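Local coordinates for Tol-Pal system protein TolB (Acinetobacter baumannii, PDB 7MX5), which probably serves as the periplasmic component of the Tol-Pal system, which takes part in outer-membrane invagination during cell division and in keeping that membrane intact, at residues E6-P11 with R380-L385; A18-N23 with V71-I76; V85-Y90 with L99-N104; L229-M234 with G258-A263; I341-S346 with S373-D378. One frame throughout, in Å; residues are numbered along the deposited sequence.

Contact 1: E6-P11 with R380-L385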
# COMPACT_ATOMS: atom_id res chain seq x y z
N GLU A 6 -8.91 -11.88 -1.19
CA GLU A 6 -9.68 -12.52 -0.14
C GLU A 6 -9.96 -11.50 0.96
O GLU A 6 -9.12 -10.65 1.25
CB GLU A 6 -8.95 -13.72 0.48
CG GLU A 6 -8.86 -14.96 -0.39
CD GLU A 6 -7.97 -16.03 0.23
OE1 GLU A 6 -7.57 -15.86 1.41
OE2 GLU A 6 -7.68 -17.03 -0.44
N ILE A 7 -11.15 -11.59 1.55
CA ILE A 7 -11.45 -10.92 2.81
C ILE A 7 -11.32 -11.95 3.92
O ILE A 7 -11.98 -12.99 3.89
CB ILE A 7 -12.86 -10.29 2.81
CG1 ILE A 7 -13.04 -9.32 1.64
CG2 ILE A 7 -13.10 -9.55 4.11
CD1 ILE A 7 -11.90 -8.37 1.43
N ALA A 8 -10.45 -11.67 4.89
CA ALA A 8 -10.17 -12.60 5.98
C ALA A 8 -10.92 -12.26 7.26
O ALA A 8 -11.57 -13.13 7.85
CB ALA A 8 -8.67 -12.65 6.25
N LYS A 9 -10.86 -11.00 7.69
CA LYS A 9 -11.51 -10.56 8.92
C LYS A 9 -12.33 -9.32 8.60
O LYS A 9 -11.79 -8.22 8.46
CB LYS A 9 -10.49 -10.28 10.02
CG LYS A 9 -11.10 -9.86 11.35
CD LYS A 9 -10.10 -9.09 12.19
CE LYS A 9 -9.76 -9.82 13.48
NZ LYS A 9 -8.87 -9.01 14.35
N ALA A 10 -13.65 -9.50 8.46
CA ALA A 10 -14.53 -8.37 8.22
C ALA A 10 -14.65 -7.52 9.49
O ALA A 10 -14.49 -8.03 10.60
CB ALA A 10 -15.91 -8.85 7.78
N PRO A 11 -14.91 -6.22 9.34
CA PRO A 11 -15.16 -5.40 10.53
C PRO A 11 -16.37 -5.92 11.28
O PRO A 11 -17.42 -6.18 10.69
CB PRO A 11 -15.39 -3.99 9.96
CG PRO A 11 -15.76 -4.21 8.53
CD PRO A 11 -15.05 -5.45 8.10
N ARG A 380 -9.08 -4.34 12.82
CA ARG A 380 -10.32 -5.10 12.68
C ARG A 380 -10.54 -5.66 11.28
O ARG A 380 -11.42 -6.51 11.11
CB ARG A 380 -11.53 -4.23 13.03
CG ARG A 380 -11.50 -3.64 14.40
CD ARG A 380 -11.53 -2.15 14.26
NE ARG A 380 -12.68 -1.69 13.49
CZ ARG A 380 -13.70 -1.01 14.00
NH1 ARG A 380 -13.74 -0.70 15.28
NH2 ARG A 380 -14.69 -0.63 13.20
N PHE A 381 -9.81 -5.18 10.28
CA PHE A 381 -10.02 -5.59 8.91
C PHE A 381 -8.76 -6.28 8.41
O PHE A 381 -7.67 -5.70 8.46
CB PHE A 381 -10.36 -4.40 8.01
CG PHE A 381 -10.66 -4.78 6.60
CD1 PHE A 381 -11.89 -5.31 6.26
CD2 PHE A 381 -9.70 -4.63 5.61
CE1 PHE A 381 -12.16 -5.67 4.95
CE2 PHE A 381 -9.97 -4.99 4.31
CZ PHE A 381 -11.20 -5.51 3.98
N ARG A 382 -8.91 -7.51 7.93
CA ARG A 382 -7.83 -8.22 7.26
C ARG A 382 -8.23 -8.54 5.83
O ARG A 382 -9.36 -8.97 5.57
CB ARG A 382 -7.43 -9.50 8.00
CG ARG A 382 -5.92 -9.68 8.09
CD ARG A 382 -5.53 -10.99 8.72
NE ARG A 382 -5.64 -10.95 10.17
CZ ARG A 382 -6.41 -11.76 10.88
NH1 ARG A 382 -7.14 -12.70 10.30
NH2 ARG A 382 -6.45 -11.63 12.20
N MET A 383 -7.29 -8.33 4.92
CA MET A 383 -7.47 -8.55 3.49
C MET A 383 -6.27 -9.34 2.99
O MET A 383 -5.13 -8.96 3.26
CB MET A 383 -7.59 -7.21 2.76
CG MET A 383 -8.64 -7.18 1.67
SD MET A 383 -8.76 -5.53 0.93
CE MET A 383 -7.44 -5.59 -0.28
N ASN A 384 -6.52 -10.44 2.30
CA ASN A 384 -5.47 -11.34 1.86
C ASN A 384 -5.31 -11.28 0.35
O ASN A 384 -6.29 -11.30 -0.39
CB ASN A 384 -5.74 -12.78 2.31
CG ASN A 384 -5.41 -13.00 3.77
OD1 ASN A 384 -4.52 -12.36 4.32
ND2 ASN A 384 -6.12 -13.93 4.40
N LEU A 385 -4.05 -11.22 -0.09
CA LEU A 385 -3.69 -11.24 -1.51
C LEU A 385 -2.76 -12.43 -1.76
O LEU A 385 -1.55 -12.25 -1.96
CB LEU A 385 -3.01 -9.94 -1.93
CG LEU A 385 -3.85 -8.68 -2.22
CD1 LEU A 385 -4.81 -8.92 -3.38
CD2 LEU A 385 -4.60 -8.20 -0.99

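Contact 2: A18-N23 with V71-I76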
# COMPACT_ATOMS: atom_id res chain seq x y z
N ALA A 18 -26.40 0.28 1.14
CA ALA A 18 -27.17 -0.34 0.07
C ALA A 18 -26.75 0.27 -1.26
O ALA A 18 -26.63 1.49 -1.39
CB ALA A 18 -28.67 -0.16 0.29
N ILE A 19 -26.52 -0.58 -2.26
CA ILE A 19 -26.16 -0.14 -3.60
C ILE A 19 -27.15 -0.76 -4.57
O ILE A 19 -27.11 -1.97 -4.83
CB ILE A 19 -24.71 -0.50 -3.96
CG1 ILE A 19 -24.44 -0.23 -5.44
CG2 ILE A 19 -24.37 -1.94 -3.57
CD1 ILE A 19 -23.06 -0.68 -5.89
N VAL A 20 -28.06 0.06 -5.09
CA VAL A 20 -29.06 -0.45 -6.04
C VAL A 20 -28.36 -0.76 -7.36
O VAL A 20 -27.58 0.07 -7.85
CB VAL A 20 -30.17 0.58 -6.24
CG1 VAL A 20 -31.11 0.14 -7.36
CG2 VAL A 20 -30.94 0.78 -4.94
N PRO A 21 -28.59 -1.94 -7.96
CA PRO A 21 -28.03 -2.22 -9.29
C PRO A 21 -28.36 -1.12 -10.29
O PRO A 21 -29.53 -0.79 -10.50
CB PRO A 21 -28.70 -3.54 -9.68
CG PRO A 21 -29.09 -4.19 -8.40
CD PRO A 21 -29.18 -3.13 -7.33
N PHE A 22 -27.33 -0.54 -10.89
CA PHE A 22 -27.54 0.55 -11.84
C PHE A 22 -28.25 0.02 -13.08
O PHE A 22 -27.93 -1.05 -13.60
CB PHE A 22 -26.20 1.18 -12.25
CG PHE A 22 -25.29 1.53 -11.09
CD1 PHE A 22 -25.80 1.74 -9.82
CD2 PHE A 22 -23.93 1.66 -11.29
CE1 PHE A 22 -24.95 2.06 -8.77
CE2 PHE A 22 -23.08 1.99 -10.25
CZ PHE A 22 -23.60 2.19 -8.99
N ASN A 23 -29.25 0.77 -13.54
CA ASN A 23 -29.95 0.38 -14.75
C ASN A 23 -29.01 0.45 -15.95
O ASN A 23 -28.22 1.39 -16.08
CB ASN A 23 -31.17 1.27 -14.98
CG ASN A 23 -30.85 2.74 -14.84
OD1 ASN A 23 -30.20 3.33 -15.70
ND2 ASN A 23 -31.32 3.35 -13.75
N VAL A 71 -27.56 4.76 0.92
CA VAL A 71 -28.01 4.12 -0.31
C VAL A 71 -27.29 4.76 -1.49
O VAL A 71 -27.17 5.99 -1.55
CB VAL A 71 -29.54 4.23 -0.48
CG1 VAL A 71 -30.00 3.45 -1.71
CG2 VAL A 71 -30.26 3.75 0.77
N VAL A 72 -26.83 3.93 -2.41
CA VAL A 72 -26.10 4.37 -3.60
C VAL A 72 -26.91 4.00 -4.83
O VAL A 72 -27.34 2.84 -4.97
CB VAL A 72 -24.69 3.76 -3.66
CG1 VAL A 72 -23.99 4.17 -4.95
CG2 VAL A 72 -23.87 4.19 -2.45
N THR A 73 -27.11 4.96 -5.72
CA THR A 73 -27.81 4.75 -6.98
C THR A 73 -26.93 5.18 -8.14
O THR A 73 -25.96 5.93 -7.96
CB THR A 73 -29.14 5.52 -7.01
OG1 THR A 73 -28.94 6.83 -6.48
CG2 THR A 73 -30.19 4.80 -6.18
N GLY A 74 -27.26 4.69 -9.33
CA GLY A 74 -26.44 4.99 -10.49
C GLY A 74 -27.16 4.75 -11.80
O GLY A 74 -28.14 4.00 -11.87
N GLN A 75 -26.66 5.41 -12.84
CA GLN A 75 -27.18 5.29 -14.19
C GLN A 75 -26.01 5.28 -15.16
O GLN A 75 -25.13 6.15 -15.08
CB GLN A 75 -28.13 6.45 -14.52
CG GLN A 75 -28.96 6.23 -15.78
CD GLN A 75 -30.43 6.56 -15.58
OE1 GLN A 75 -31.14 5.85 -14.86
NE2 GLN A 75 -30.89 7.63 -16.21
N ILE A 76 -25.99 4.31 -16.07
CA ILE A 76 -24.90 4.15 -17.03
C ILE A 76 -25.45 4.42 -18.43
O ILE A 76 -26.44 3.81 -18.84
CB ILE A 76 -24.27 2.75 -16.94
CG1 ILE A 76 -23.24 2.71 -15.81
CG2 ILE A 76 -23.62 2.36 -18.26
CD1 ILE A 76 -22.83 1.32 -15.40

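Contact 3: V85-Y90 with L99-N104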
# COMPACT_ATOMS: atom_id res chain seq x y z
N VAL A 85 -21.12 7.31 -16.16
CA VAL A 85 -21.76 6.82 -14.94
C VAL A 85 -22.22 8.02 -14.13
O VAL A 85 -21.41 8.87 -13.75
CB VAL A 85 -20.82 5.91 -14.12
CG1 VAL A 85 -19.45 6.54 -13.94
CG2 VAL A 85 -21.46 5.59 -12.77
N HIS A 86 -23.53 8.11 -13.91
CA HIS A 86 -24.12 9.12 -13.04
C HIS A 86 -24.53 8.41 -11.76
O HIS A 86 -25.47 7.61 -11.76
CB HIS A 86 -25.32 9.78 -13.72
CG HIS A 86 -25.91 10.91 -12.93
ND1 HIS A 86 -27.17 11.41 -13.18
CD2 HIS A 86 -25.42 11.62 -11.89
CE1 HIS A 86 -27.43 12.39 -12.33
NE2 HIS A 86 -26.38 12.54 -11.54
N TYR A 87 -23.83 8.70 -10.67
CA TYR A 87 -24.04 8.01 -9.41
C TYR A 87 -24.32 9.01 -8.29
O TYR A 87 -23.90 10.17 -8.36
CB TYR A 87 -22.84 7.13 -9.03
CG TYR A 87 -21.56 7.89 -8.77
CD1 TYR A 87 -20.72 8.24 -9.82
CD2 TYR A 87 -21.18 8.24 -7.48
CE1 TYR A 87 -19.54 8.93 -9.59
CE2 TYR A 87 -20.01 8.92 -7.24
CZ TYR A 87 -19.19 9.27 -8.30
OH TYR A 87 -18.02 9.96 -8.06
N GLN A 88 -25.02 8.55 -7.27
CA GLN A 88 -25.37 9.37 -6.12
C GLN A 88 -25.13 8.59 -4.84
O GLN A 88 -25.12 7.35 -4.83
CB GLN A 88 -26.84 9.83 -6.17
CG GLN A 88 -27.19 10.67 -7.39
CD GLN A 88 -28.67 10.99 -7.46
OE1 GLN A 88 -29.52 10.12 -7.24
NE2 GLN A 88 -28.99 12.24 -7.76
N LEU A 89 -24.93 9.33 -3.75
CA LEU A 89 -24.82 8.77 -2.41
C LEU A 89 -25.82 9.50 -1.52
O LEU A 89 -25.72 10.72 -1.35
CB LEU A 89 -23.40 8.91 -1.86
CG LEU A 89 -23.18 8.46 -0.41
CD1 LEU A 89 -23.69 7.04 -0.21
CD2 LEU A 89 -21.71 8.56 -0.04
N TYR A 90 -26.78 8.76 -0.97
CA TYR A 90 -27.89 9.35 -0.23
C TYR A 90 -27.75 9.04 1.25
O TYR A 90 -27.69 7.87 1.65
CB TYR A 90 -29.23 8.83 -0.76
CG TYR A 90 -30.42 9.61 -0.25
CD1 TYR A 90 -30.76 10.83 -0.80
CD2 TYR A 90 -31.21 9.11 0.79
CE1 TYR A 90 -31.84 11.55 -0.34
CE2 TYR A 90 -32.30 9.82 1.25
CZ TYR A 90 -32.61 11.04 0.69
OH TYR A 90 -33.69 11.75 1.15
N LEU A 99 -23.42 12.70 -2.35
CA LEU A 99 -22.74 12.79 -3.63
C LEU A 99 -23.77 12.81 -4.75
O LEU A 99 -24.80 12.14 -4.66
CB LEU A 99 -21.77 11.61 -3.85
CG LEU A 99 -20.61 11.44 -2.88
CD1 LEU A 99 -19.98 10.07 -3.06
CD2 LEU A 99 -19.57 12.54 -3.07
N ASN A 100 -23.48 13.59 -5.79
CA ASN A 100 -24.27 13.59 -7.02
C ASN A 100 -23.30 13.94 -8.14
O ASN A 100 -23.13 15.11 -8.49
CB ASN A 100 -25.44 14.56 -6.95
CG ASN A 100 -26.21 14.64 -8.26
OD1 ASN A 100 -26.83 13.67 -8.69
ND2 ASN A 100 -26.17 15.80 -8.91
N GLU A 101 -22.65 12.92 -8.69
CA GLU A 101 -21.51 13.11 -9.58
C GLU A 101 -21.70 12.33 -10.87
O GLU A 101 -22.42 11.33 -10.92
CB GLU A 101 -20.21 12.66 -8.90
CG GLU A 101 -19.93 13.34 -7.57
CD GLU A 101 -19.33 14.72 -7.74
OE1 GLU A 101 -19.11 15.14 -8.89
OE2 GLU A 101 -19.08 15.38 -6.71
N LEU A 102 -21.05 12.82 -11.92
CA LEU A 102 -20.92 12.12 -13.19
C LEU A 102 -19.45 11.89 -13.47
O LEU A 102 -18.64 12.82 -13.33
CB LEU A 102 -21.57 12.90 -14.34
CG LEU A 102 -21.56 12.16 -15.68
CD1 LEU A 102 -22.93 11.58 -15.99
CD2 LEU A 102 -21.08 13.07 -16.81
N LEU A 103 -19.10 10.67 -13.87
CA LEU A 103 -17.73 10.32 -14.21
C LEU A 103 -17.71 9.77 -15.63
O LEU A 103 -18.43 8.81 -15.93
CB LEU A 103 -17.16 9.30 -13.22
CG LEU A 103 -15.77 8.74 -13.55
CD1 LEU A 103 -14.69 9.73 -13.13
CD2 LEU A 103 -15.56 7.40 -12.87
N ASN A 104 -16.91 10.38 -16.49
CA ASN A 104 -16.75 9.92 -17.86
C ASN A 104 -15.67 8.85 -17.91
O ASN A 104 -14.55 9.06 -17.43
CB ASN A 104 -16.39 11.09 -18.78
CG ASN A 104 -17.62 11.80 -19.32
OD1 ASN A 104 -18.20 11.38 -20.33
ND2 ASN A 104 -18.03 12.86 -18.65

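Contact 4: L229-M234 with G258-A263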
# COMPACT_ATOMS: atom_id res chain seq x y z
N LEU A 229 18.04 7.47 -0.67
CA LEU A 229 18.80 6.72 0.31
C LEU A 229 18.90 5.26 -0.12
O LEU A 229 18.02 4.72 -0.80
CB LEU A 229 18.16 6.80 1.69
CG LEU A 229 18.25 8.13 2.43
CD1 LEU A 229 17.19 8.21 3.51
CD2 LEU A 229 19.64 8.34 3.02
N PHE A 230 20.00 4.62 0.28
CA PHE A 230 20.20 3.21 -0.03
C PHE A 230 21.20 2.63 0.96
O PHE A 230 21.99 3.35 1.58
CB PHE A 230 20.67 2.99 -1.47
CG PHE A 230 21.99 3.63 -1.79
CD1 PHE A 230 22.09 4.99 -2.04
CD2 PHE A 230 23.14 2.86 -1.86
CE1 PHE A 230 23.30 5.57 -2.34
CE2 PHE A 230 24.36 3.44 -2.16
CZ PHE A 230 24.44 4.79 -2.40
N THR A 231 21.14 1.31 1.11
CA THR A 231 22.04 0.57 1.98
C THR A 231 23.15 -0.08 1.17
O THR A 231 22.91 -0.61 0.08
CB THR A 231 21.29 -0.50 2.78
OG1 THR A 231 20.03 0.03 3.22
CG2 THR A 231 22.10 -0.93 3.99
N ALA A 232 24.37 -0.03 1.70
CA ALA A 232 25.52 -0.60 1.02
C ALA A 232 26.63 -0.83 2.04
O ALA A 232 26.81 -0.03 2.95
CB ALA A 232 26.01 0.31 -0.11
N SER A 233 27.36 -1.92 1.86
CA SER A 233 28.48 -2.28 2.72
C SER A 233 29.71 -2.44 1.84
O SER A 233 29.98 -3.54 1.35
CB SER A 233 28.19 -3.57 3.49
OG SER A 233 27.51 -4.51 2.68
N MET A 234 30.45 -1.35 1.64
CA MET A 234 31.68 -1.43 0.86
C MET A 234 32.60 -2.50 1.43
O MET A 234 33.11 -3.36 0.70
CB MET A 234 32.39 -0.07 0.84
CG MET A 234 32.45 0.62 -0.54
SD MET A 234 32.73 -0.40 -2.01
CE MET A 234 34.16 -1.39 -1.56
N GLY A 258 26.39 -4.02 12.36
CA GLY A 258 26.46 -5.46 12.32
C GLY A 258 25.19 -6.18 11.91
O GLY A 258 25.17 -7.41 11.90
N ILE A 259 24.12 -5.45 11.57
CA ILE A 259 22.91 -6.04 11.02
C ILE A 259 22.56 -5.28 9.74
O ILE A 259 23.07 -4.19 9.47
CB ILE A 259 21.72 -6.01 12.00
CG1 ILE A 259 21.42 -4.57 12.44
CG2 ILE A 259 22.00 -6.90 13.21
CD1 ILE A 259 20.02 -4.39 12.98
N ASP A 260 21.67 -5.88 8.95
CA ASP A 260 21.20 -5.23 7.73
C ASP A 260 20.15 -4.18 8.07
O ASP A 260 19.26 -4.41 8.89
CB ASP A 260 20.62 -6.26 6.76
CG ASP A 260 21.10 -6.05 5.34
OD1 ASP A 260 20.85 -4.95 4.79
OD2 ASP A 260 21.72 -6.97 4.77
N THR A 261 20.27 -3.02 7.44
CA THR A 261 19.43 -1.87 7.75
C THR A 261 18.81 -1.31 6.48
O THR A 261 19.25 -1.60 5.36
CB THR A 261 20.23 -0.77 8.47
OG1 THR A 261 19.34 0.28 8.87
CG2 THR A 261 21.30 -0.21 7.55
N GLU A 262 17.76 -0.51 6.67
CA GLU A 262 17.07 0.17 5.59
C GLU A 262 16.66 1.56 6.06
O GLU A 262 16.19 1.72 7.19
CB GLU A 262 15.82 -0.60 5.13
CG GLU A 262 16.03 -2.10 4.92
CD GLU A 262 15.78 -2.90 6.18
OE1 GLU A 262 15.40 -2.30 7.21
OE2 GLU A 262 15.98 -4.13 6.15
N ALA A 263 16.85 2.56 5.20
CA ALA A 263 16.54 3.94 5.51
C ALA A 263 15.30 4.38 4.76
O ALA A 263 15.13 4.07 3.57
CB ALA A 263 17.72 4.86 5.17
O HOH W 1 17.97 2.08 2.64

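Contact 5: I341-S346 with S373-D378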
# COMPACT_ATOMS: atom_id res chain seq x y z
N ILE A 341 0.25 -3.14 18.48
CA ILE A 341 0.51 -4.39 17.78
C ILE A 341 -0.70 -4.73 16.93
O ILE A 341 -1.82 -4.83 17.43
CB ILE A 341 0.82 -5.52 18.77
CG1 ILE A 341 2.13 -5.24 19.51
CG2 ILE A 341 0.89 -6.86 18.04
CD1 ILE A 341 2.83 -6.47 20.05
N LEU A 342 -0.48 -4.90 15.62
CA LEU A 342 -1.56 -5.12 14.68
C LEU A 342 -1.85 -6.60 14.46
O LEU A 342 -3.01 -7.03 14.54
CB LEU A 342 -1.23 -4.45 13.34
CG LEU A 342 -2.37 -3.79 12.57
CD1 LEU A 342 -3.29 -3.04 13.52
CD2 LEU A 342 -1.82 -2.86 11.51
N THR A 343 -0.82 -7.40 14.19
CA THR A 343 -0.99 -8.79 13.80
C THR A 343 0.34 -9.52 13.85
O THR A 343 1.40 -8.89 13.71
CB THR A 343 -1.58 -8.87 12.39
OG1 THR A 343 -1.70 -10.24 11.98
CG2 THR A 343 -0.69 -8.13 11.40
N PRO A 344 0.35 -10.83 14.05
CA PRO A 344 1.58 -11.60 13.84
C PRO A 344 1.93 -11.67 12.36
O PRO A 344 1.08 -11.55 11.48
CB PRO A 344 1.26 -12.99 14.41
CG PRO A 344 -0.06 -12.87 15.09
CD PRO A 344 -0.75 -11.66 14.56
N THR A 345 3.22 -11.87 12.10
CA THR A 345 3.71 -11.99 10.73
C THR A 345 4.85 -13.00 10.70
O THR A 345 5.54 -13.23 11.70
CB THR A 345 4.19 -10.64 10.17
OG1 THR A 345 4.72 -10.83 8.85
CG2 THR A 345 5.26 -10.04 11.07
N SER A 346 5.04 -13.62 9.53
CA SER A 346 6.02 -14.67 9.36
C SER A 346 7.33 -14.18 8.76
O SER A 346 8.29 -14.96 8.68
CB SER A 346 5.45 -15.79 8.47
OG SER A 346 4.22 -16.26 8.97
N SER A 373 -0.83 -9.38 2.81
CA SER A 373 -1.97 -9.11 3.67
C SER A 373 -2.13 -7.60 3.82
O SER A 373 -1.14 -6.88 4.00
CB SER A 373 -1.81 -9.76 5.04
OG SER A 373 -2.31 -11.08 5.05
N ILE A 374 -3.37 -7.13 3.74
CA ILE A 374 -3.70 -5.73 3.93
C ILE A 374 -4.59 -5.63 5.16
O ILE A 374 -5.64 -6.29 5.24
CB ILE A 374 -4.39 -5.12 2.70
CG1 ILE A 374 -3.36 -4.76 1.64
CG2 ILE A 374 -5.18 -3.88 3.09
CD1 ILE A 374 -3.88 -4.84 0.22
N MET A 375 -4.17 -4.82 6.13
CA MET A 375 -4.88 -4.68 7.39
C MET A 375 -5.19 -3.21 7.65
O MET A 375 -4.38 -2.33 7.34
CB MET A 375 -4.07 -5.25 8.56
CG MET A 375 -4.50 -6.65 8.96
SD MET A 375 -4.04 -7.10 10.64
CE MET A 375 -5.30 -6.24 11.57
N SER A 376 -6.36 -2.96 8.22
CA SER A 376 -6.66 -1.63 8.73
C SER A 376 -5.79 -1.34 9.95
O SER A 376 -5.47 -2.23 10.74
CB SER A 376 -8.14 -1.51 9.09
OG SER A 376 -8.49 -2.42 10.12
N THR A 377 -5.41 -0.07 10.09
CA THR A 377 -4.47 0.30 11.15
C THR A 377 -5.07 0.16 12.54
O THR A 377 -4.32 0.16 13.53
CB THR A 377 -3.96 1.72 10.94
OG1 THR A 377 -5.07 2.64 10.96
CG2 THR A 377 -3.24 1.83 9.60
N ASP A 378 -6.39 0.05 12.66
CA ASP A 378 -7.02 -0.14 13.96
C ASP A 378 -7.15 -1.61 14.34
O ASP A 378 -7.43 -1.90 15.51
CB ASP A 378 -8.40 0.54 13.99
CG ASP A 378 -9.34 0.02 12.92
OD1 ASP A 378 -8.94 -0.86 12.13
OD2 ASP A 378 -10.49 0.51 12.87

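Contact 1: E6-P11 with R380-L385
Ile7 forms the apolar centre, its CD1 carbon 3.5 Å from Met383 CG and 3.9 Å from Phe381 CZ. With chi2 at -46°, CD1 is brought round to the methionine. Pro11 extends this apolar patch, setting its CD carbon at the ring edge of Phe381, near the ring plane. The backbones form an antiparallel pair interrupted by a classic beta bulge, in which Ala8 and Lys9 both face Arg382. Strand 6-9 thereby becomes the outermost strand of a propeller blade, next to strand 382-386. In the bulge, Arg382 O accepts from Ala8 N at 3.0 Å, the donor standing above the carbonyl plane, and more weakly from Lys9 N, while Arg382 N returns a bond to Lys9 O. Beyond it, Glu6 and Asn384 exchange two backbone hydrogen bonds. On the face bearing Lys9 and Arg382, Lys9 CB lies over one face of the guanidinium, toward its rim. The two like charges end close together, and Lys9 NZ has a weak bond to Gly379 O. At the polar edge Glu6 OE2 forms a salt bridge with Arg369 and Asn384 OD1 bonds to Ser373, whereas Asn384 ND2 lies 3.4 Å from Ala8 CB.

Contact 2: A18-N23 with V71-I76
Phe22 packs against Gly74. The CA of Gly74 lies 3.7 Å from the centroid of the Phe22 ring, over one face and displaced toward the rim, a CH-pi contact. Having no side chain, the glycine lets the ring settle directly on the strand, and Phe22 CD1 comes within 3.3 Å of Gly74 N. Chi1 of -49° sets Phe22 CG anti to its own carbonyl carbon. Val72 CG1 and Ile76 CD1 lie at the ring edge as looser contacts. Other loose apolar contacts run alongside: Ile19 CB faces Val72 CB, and Ala18 CB approaches Val71 CG2.

Two backbone hydrogen bonds join the first halves of the segments. Val72 N donates to Ala18 O at 2.7 Å and Val20 N to Val72 O at 2.9 Å. This is a parallel pairing within the mixed sheet of the TolB amino-terminal domain, an alpha/beta layer arrangement. Helix 29-37 covers the face bearing Ile19, and Trp63 of helix 60-65 packs on Ala18 and Val71 on the other. The strand ends at Ile19. Val20 N still bonds to the neighbouring strand, and beyond it side chains carry most of the contact.

Among polar side chains, Asn23 ND2 donates to Gln75 OE1 at 2.7 Å, on a lone pair but bent to 131° at the hydrogen. The amide planes are turned 63° apart. Asn23 OD1 also lies only 2.8 Å from Gln75 OE1, one acceptor against another, so the detail of this bond is doubtful.

Contact 3: V85-Y90 with L99-N104
Leu99 packs its CB 3.7 Å from Leu89 CB, while its CD1 also rests on Leu89 CD2, and the two backbones are joined by a reciprocal pair of hydrogen bonds. Next, Asn100 offers OD1 to two donors arriving from opposite faces of its amide plane. Gln88 NE2 is 2.8 Å away, with OD1 in the plane of the glutamine amide, and His86 NE2 is 3.1 Å away, with OD1 tilted from the imidazole plane. The grip should fix the rotation of the asparagine amide; Gln88 NE2 also bonds to Asn56 OD1. Glu101 exchanges backbone bonds with Tyr87. Its O also lies at the edge of the His86 ring, 3.2 Å from CD2. Tyr87 CG sits between the backbone N and the carbonyl carbon (chi1 64°). The tyrosine ring lies across toward Glu101, whose CB is near CZ and 3.6 Å from Tyr87 OH. Leu102 CD1 touches His86 CB. Leu103 places its CB 3.7 Å from Val85 CG1, the two side chains lying side by side. Leu99, Leu103 and Tyr87 also meet helix 110-126. The arrangement is an antiparallel beta hairpin at the edge of a mixed sheet, one face backed by a helix.

Contact 4: L229-M234 with G258-A263
Thr231 OG1 is held by two partners. It donates to Thr261 O at 2.8 Å, from a position above the plane of that carbonyl, and it accepts a hydrogen bond from a water 3.0 Å away. The same water accepts from Ala263 N at 2.8 Å and thus bridges the threonine to the second segment two residues further on. Chi1 of -41° sets OG1 anti to the carbonyl carbon of Thr231, beside its backbone N. The other branch, CG2, comes within 3.2 Å of Thr261 O and 3.7 Å of Thr261 CG2, so both branches of Thr231 bear on one residue. The Thr261 hydroxyl is engaged elsewhere, with Thr275 O. Nearer the start of strand 227-232, Leu229 CD1 lies 3.8 Å from Ala263 CB in plain apolar packing, and Phe272 touches both of these residues.

The two segments run in opposite directions, but their CA atoms come no nearer than 6.2 Å (Thr231 to Glu262), too far for direct backbone pairing. The contact joins two consecutive blades of the beta-propeller: strand 227-232 belongs to one, and residues 258-263 lead into the first strand of the next. With one direct bond and one bridging water, the buried carbonyl of Thr261 and the N-H of Ala263 are both satisfied without the two blades merging into a continuous sheet.

Contact 5: I341-S346 with S373-D378
Peptide groups, and no rings, are the flat groups that Leu342 meets. Leu342 CD1 lies 3.4 Å from Thr377 O. Leu342 CD1 is also 3.6 Å from Ser376 O, and Leu342 CD2 is 3.8 Å from Ser376 O. The leucine branches thus sit against the turn that follows strand 369-376, touching oxygens with methyl groups. Behind them Met375 reaches across, its chain sliding past Leu342 in the opposite direction. Chi3 of 78° bends the thioether and carries CE to 3.9 Å from Leu342 CG, with Leu342 O about as near. The sulphur itself faces Thr343, Met375 SD being 3.5 Å from Thr343 CB and 3.6 Å from Thr343 CG2, so the methionine touches two successive residues with two different atoms.

Leu342 and Thr343 form a classic beta bulge opposite Val329 of strand 328-333, consistent with both pointing toward the segment of Met375. Strand 339-344 is the outermost strand of one propeller blade, and strand 369-376 is the middle strand of the five-stranded sheet of the following blade. The axes of residues 341-344 and 373-376 come within 8.5 Å, and side chains fill the interval. Val360 and Tyr362 of the second blade also touch Leu342 and Thr343, respectively.

The turn has its own polar support: Ser376 OG donates to Asp378 OD1 at 2.6 Å and bonds to Phe381 N, while Asp378 OD2 forms a salt bridge with Arg380. Between the two segments the contact is van der Waals packing of a thioether and aliphatic branches, with the hydrogen bonds made within each blade.

Overall arrangement
Contact 1 joins a strand near the N-terminus to one near the C-terminus, and contacts 2, 3, 4 and 5 follow one another in series inside the loop it closes. Contacts 2 and 3, centres about 9 Å apart, share the mixed sheet of the amino-terminal domain, where strands 70-78 and 83-91 are neighbours. Contacts 4 and 5, about 26 Å apart between centres, each join consecutive blades of the six-bladed propeller. Contacts 1 and 5, centres about 10 Å apart, meet in one blade through strands 369-376 and 382-386. The centres of contacts 2 and 4 are about 52 Å apart, on opposite sides of the molecule. Through contact 1, strand 6-9 ties the amino-terminal region to the propeller.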